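Local coordinates for protein tRNA-splicing endonuclease (PDB 2CV8) that probably cleaves precursor tRNA at both splice sites to release the intron, leaving 2',3'-cyclic phosphate and 5'-hydroxyl ends on the tRNA halves, at residues L20-G25 with V103-I108. Numbering follows the deposited sequence.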
ATOM      1  N   LEU B  20     -11.911 -23.095 -26.838  1.00 28.11           N
ATOM      2  CA  LEU B  20     -12.303 -21.817 -27.427  1.00 42.82           C
ATOM      3  C   LEU B  20     -12.336 -20.724 -26.361  1.00 45.39           C
ATOM      4  O   LEU B  20     -11.746 -19.653 -26.535  1.00 43.66           O
ATOM      5  CB  LEU B  20     -13.673 -21.936 -28.097  1.00 47.47           C
ATOM      6  CG  LEU B  20     -13.760 -22.951 -29.240  1.00 57.02           C
ATOM      7  CD1 LEU B  20     -15.143 -22.901 -29.862  1.00 46.94           C
ATOM      8  CD2 LEU B  20     -12.695 -22.651 -30.286  1.00 67.18           C
ATOM      9  N   ILE B  21     -13.019 -21.007 -25.257  1.00 43.07           N
ATOM     10  CA  ILE B  21     -13.123 -20.067 -24.149  1.00 37.11           C
ATOM     11  C   ILE B  21     -11.728 -19.698 -23.633  1.00 42.65           C
ATOM     12  O   ILE B  21     -11.481 -18.567 -23.212  1.00 50.75           O
ATOM     13  CB  ILE B  21     -13.952 -20.675 -22.994  1.00 21.71           C
ATOM     14  CG1 ILE B  21     -15.378 -20.977 -23.482  1.00 26.87           C
ATOM     15  CG2 ILE B  21     -13.990 -19.715 -21.813  1.00 27.60           C
ATOM     16  CD1 ILE B  21     -16.240 -21.752 -22.509  1.00 10.25           C
ATOM     17  N   TYR B  22     -10.814 -20.660 -23.675  1.00 36.91           N
ATOM     18  CA  TYR B  22      -9.460 -20.436 -23.205  1.00 33.08           C
ATOM     19  C   TYR B  22      -8.698 -19.621 -24.232  1.00 44.04           C
ATOM     20  O   TYR B  22      -7.913 -18.744 -23.882  1.00 47.57           O
ATOM     21  CB  TYR B  22      -8.752 -21.769 -22.977  1.00 29.54           C
ATOM     22  CG  TYR B  22      -7.410 -21.625 -22.306  1.00 31.90           C
ATOM     23  CD1 TYR B  22      -7.315 -21.302 -20.950  1.00 28.58           C
ATOM     24  CD2 TYR B  22      -6.232 -21.788 -23.029  1.00 23.91           C
ATOM     25  CE1 TYR B  22      -6.077 -21.149 -20.329  1.00 20.79           C
ATOM     26  CE2 TYR B  22      -4.986 -21.631 -22.418  1.00 23.23           C
ATOM     27  CZ  TYR B  22      -4.916 -21.316 -21.070  1.00 27.41           C
ATOM     28  OH  TYR B  22      -3.683 -21.184 -20.473  1.00 24.86           O
ATOM     29  N   LYS B  23      -8.922 -19.919 -25.507  1.00 58.21           N
ATOM     30  CA  LYS B  23      -8.245 -19.183 -26.567  1.00 64.94           C
ATOM     31  C   LYS B  23      -8.636 -17.710 -26.508  1.00 64.50           C
ATOM     32  O   LYS B  23      -7.783 -16.834 -26.657  1.00 54.42           O
ATOM     33  CB  LYS B  23      -8.600 -19.760 -27.944  1.00 86.23           C
ATOM     34  CG  LYS B  23      -7.563 -20.731 -28.495  1.00 93.07           C
ATOM     35  CD  LYS B  23      -7.857 -21.120 -29.937  1.00 90.68           C
ATOM     36  CE  LYS B  23      -6.703 -21.911 -30.537  1.00100.64           C
ATOM     37  NZ  LYS B  23      -6.415 -23.172 -29.793  1.00103.96           N
HETATM   38  N   MSE B  24      -9.924 -17.453 -26.280  1.00 62.40           N
HETATM   39  CA  MSE B  24     -10.444 -16.092 -26.197  1.00 63.20           C
HETATM   40  C   MSE B  24      -9.459 -15.141 -25.513  1.00 60.76           C
HETATM   41  O   MSE B  24      -9.162 -14.063 -26.028  1.00 64.00           O
HETATM   42  CB  MSE B  24     -11.777 -16.072 -25.437  1.00 62.29           C
HETATM   43  CG  MSE B  24     -12.957 -16.700 -26.171  1.00 74.97           C
HETATM   44 SE   MSE B  24     -14.626 -16.592 -25.152  1.00 89.75          SE
HETATM   45  CE  MSE B  24     -14.655 -14.663 -24.953  1.00 86.73           C
ATOM     46  N   GLY B  25      -8.952 -15.541 -24.353  1.00 40.08           N
ATOM     47  CA  GLY B  25      -8.019 -14.694 -23.641  1.00 31.11           C
ATOM     48  C   GLY B  25      -7.496 -15.290 -22.354  1.00 22.19           C
ATOM     49  O   GLY B  25      -7.369 -14.600 -21.356  1.00 30.94           O
ATOM     50  N   VAL B 103      -4.917  -9.285 -19.521  1.00  9.03           N
ATOM     51  CA  VAL B 103      -5.279 -10.681 -19.366  1.00 21.20           C
ATOM     52  C   VAL B 103      -5.102 -10.879 -17.858  1.00 27.97           C
ATOM     53  O   VAL B 103      -4.009 -10.723 -17.320  1.00 28.93           O
ATOM     54  CB  VAL B 103      -4.330 -11.596 -20.167  1.00 34.13           C
ATOM     55  CG1 VAL B 103      -4.671 -13.059 -19.950  1.00 25.95           C
ATOM     56  CG2 VAL B 103      -4.466 -11.276 -21.630  1.00 36.28           C
ATOM     57  N   VAL B 104      -6.197 -11.187 -17.181  1.00 30.04           N
ATOM     58  CA  VAL B 104      -6.200 -11.357 -15.737  1.00 27.16           C
ATOM     59  C   VAL B 104      -6.262 -12.807 -15.277  1.00 28.89           C
ATOM     60  O   VAL B 104      -7.197 -13.532 -15.598  1.00 33.40           O
ATOM     61  CB  VAL B 104      -7.399 -10.607 -15.133  1.00 13.61           C
ATOM     62  CG1 VAL B 104      -7.363 -10.675 -13.608  1.00 17.18           C
ATOM     63  CG2 VAL B 104      -7.395  -9.177 -15.633  1.00  7.45           C
ATOM     64  N   ARG B 105      -5.267 -13.216 -14.505  1.00 34.92           N
ATOM     65  CA  ARG B 105      -5.212 -14.571 -13.985  1.00 28.67           C
ATOM     66  C   ARG B 105      -5.203 -14.511 -12.467  1.00 29.60           C
ATOM     67  O   ARG B 105      -5.132 -13.434 -11.876  1.00 32.88           O
ATOM     68  CB  ARG B 105      -3.933 -15.271 -14.450  1.00 38.71           C
ATOM     69  CG  ARG B 105      -3.764 -15.389 -15.957  1.00 48.78           C
ATOM     70  CD  ARG B 105      -3.904 -16.829 -16.415  1.00 48.88           C
ATOM     71  NE  ARG B 105      -5.262 -17.132 -16.854  1.00 54.50           N
ATOM     72  CZ  ARG B 105      -5.810 -18.346 -16.822  1.00 52.53           C
ATOM     73  NH1 ARG B 105      -5.120 -19.383 -16.362  1.00 37.60           N
ATOM     74  NH2 ARG B 105      -7.047 -18.526 -17.267  1.00 53.90           N
ATOM     75  N   SER B 106      -5.269 -15.679 -11.841  1.00 33.93           N
ATOM     76  CA  SER B 106      -5.235 -15.767 -10.391  1.00 28.13           C
ATOM     77  C   SER B 106      -3.859 -15.297  -9.977  1.00 34.50           C
ATOM     78  O   SER B 106      -2.891 -15.525 -10.693  1.00 34.66           O
ATOM     79  CB  SER B 106      -5.428 -17.217  -9.948  1.00 35.53           C
ATOM     80  OG  SER B 106      -5.416 -17.333  -8.538  1.00 43.93           O
ATOM     81  N   GLY B 107      -3.766 -14.632  -8.833  1.00 36.36           N
ATOM     82  CA  GLY B 107      -2.470 -14.177  -8.366  1.00 35.83           C
ATOM     83  C   GLY B 107      -2.111 -14.792  -7.026  1.00 42.12           C
ATOM     84  O   GLY B 107      -1.176 -14.339  -6.362  1.00 40.78           O
ATOM     85  N   ILE B 108      -2.844 -15.831  -6.628  1.00 34.04           N
ATOM     86  CA  ILE B 108      -2.611 -16.485  -5.348  1.00 38.64           C
ATOM     87  C   ILE B 108      -1.222 -17.121  -5.194  1.00 46.36           C
ATOM     88  O   ILE B 108      -0.607 -17.013  -4.128  1.00 49.34           O
ATOM     89  CB  ILE B 108      -3.713 -17.521  -5.070  1.00 46.91           C
ATOM     90  CG1 ILE B 108      -5.065 -16.811  -5.055  1.00 40.21           C
ATOM     91  CG2 ILE B 108      -3.487 -18.192  -3.718  1.00 59.21           C
ATOM     92  CD1 ILE B 108      -6.226 -17.715  -4.771  1.00 52.11           C
TER
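Arg105 NH2 is gripped by several groups of the N-terminal part while it lies 4.1 Å from Tyr22 CE1. It gives a hydrogen bond to the carbonyl oxygen of Gly28 and a weak one to that of Tyr26. Glu52 adds a long, weak ion pair. The bond to Gly28 is the main hold on NH2; the other two are weak. The guanidinium and Tyr22 ring planes stand 88° apart, and the side chains cross at about a right angle. The arginine chain is bent at chi2 and chi3, which swings its end across to the helix. Tyr22 has CG anti to the backbone N (chi1 -172°). This torsion carries the ring out until CE1 meets Arg105. The tyrosine hydroxyl is hydrogen-bonded to the carbonyl oxygen of Pro36.

The contact joins the two domains of the archaeal tRNA-intron endonuclease subunit. Residues 20-25 lie on helix 15-25 in the N-terminal domain. Strand 103-106 is an outermost strand, within this chain, of the mixed sheet in the catalytic C-terminal domain. It pairs antiparallel with strand 114-117, which carries Tyr117, a predicted active-site residue. The Arg105 side chain also touches that tyrosine, so the domain junction lies next to the predicted catalytic site.

The second point of contact is at Gly25. Val103 points toward the helix and sets CG1 3.4 Å from Gly25 O. This is a van der Waals contact of a methyl with a carbonyl oxygen. Gly25 and Val103 are also the closest backbone pair, with CA atoms 6.5 Å apart. The contact is small, burying 129 Å² in all. Val103 also touches Arg98 of helix 87-99.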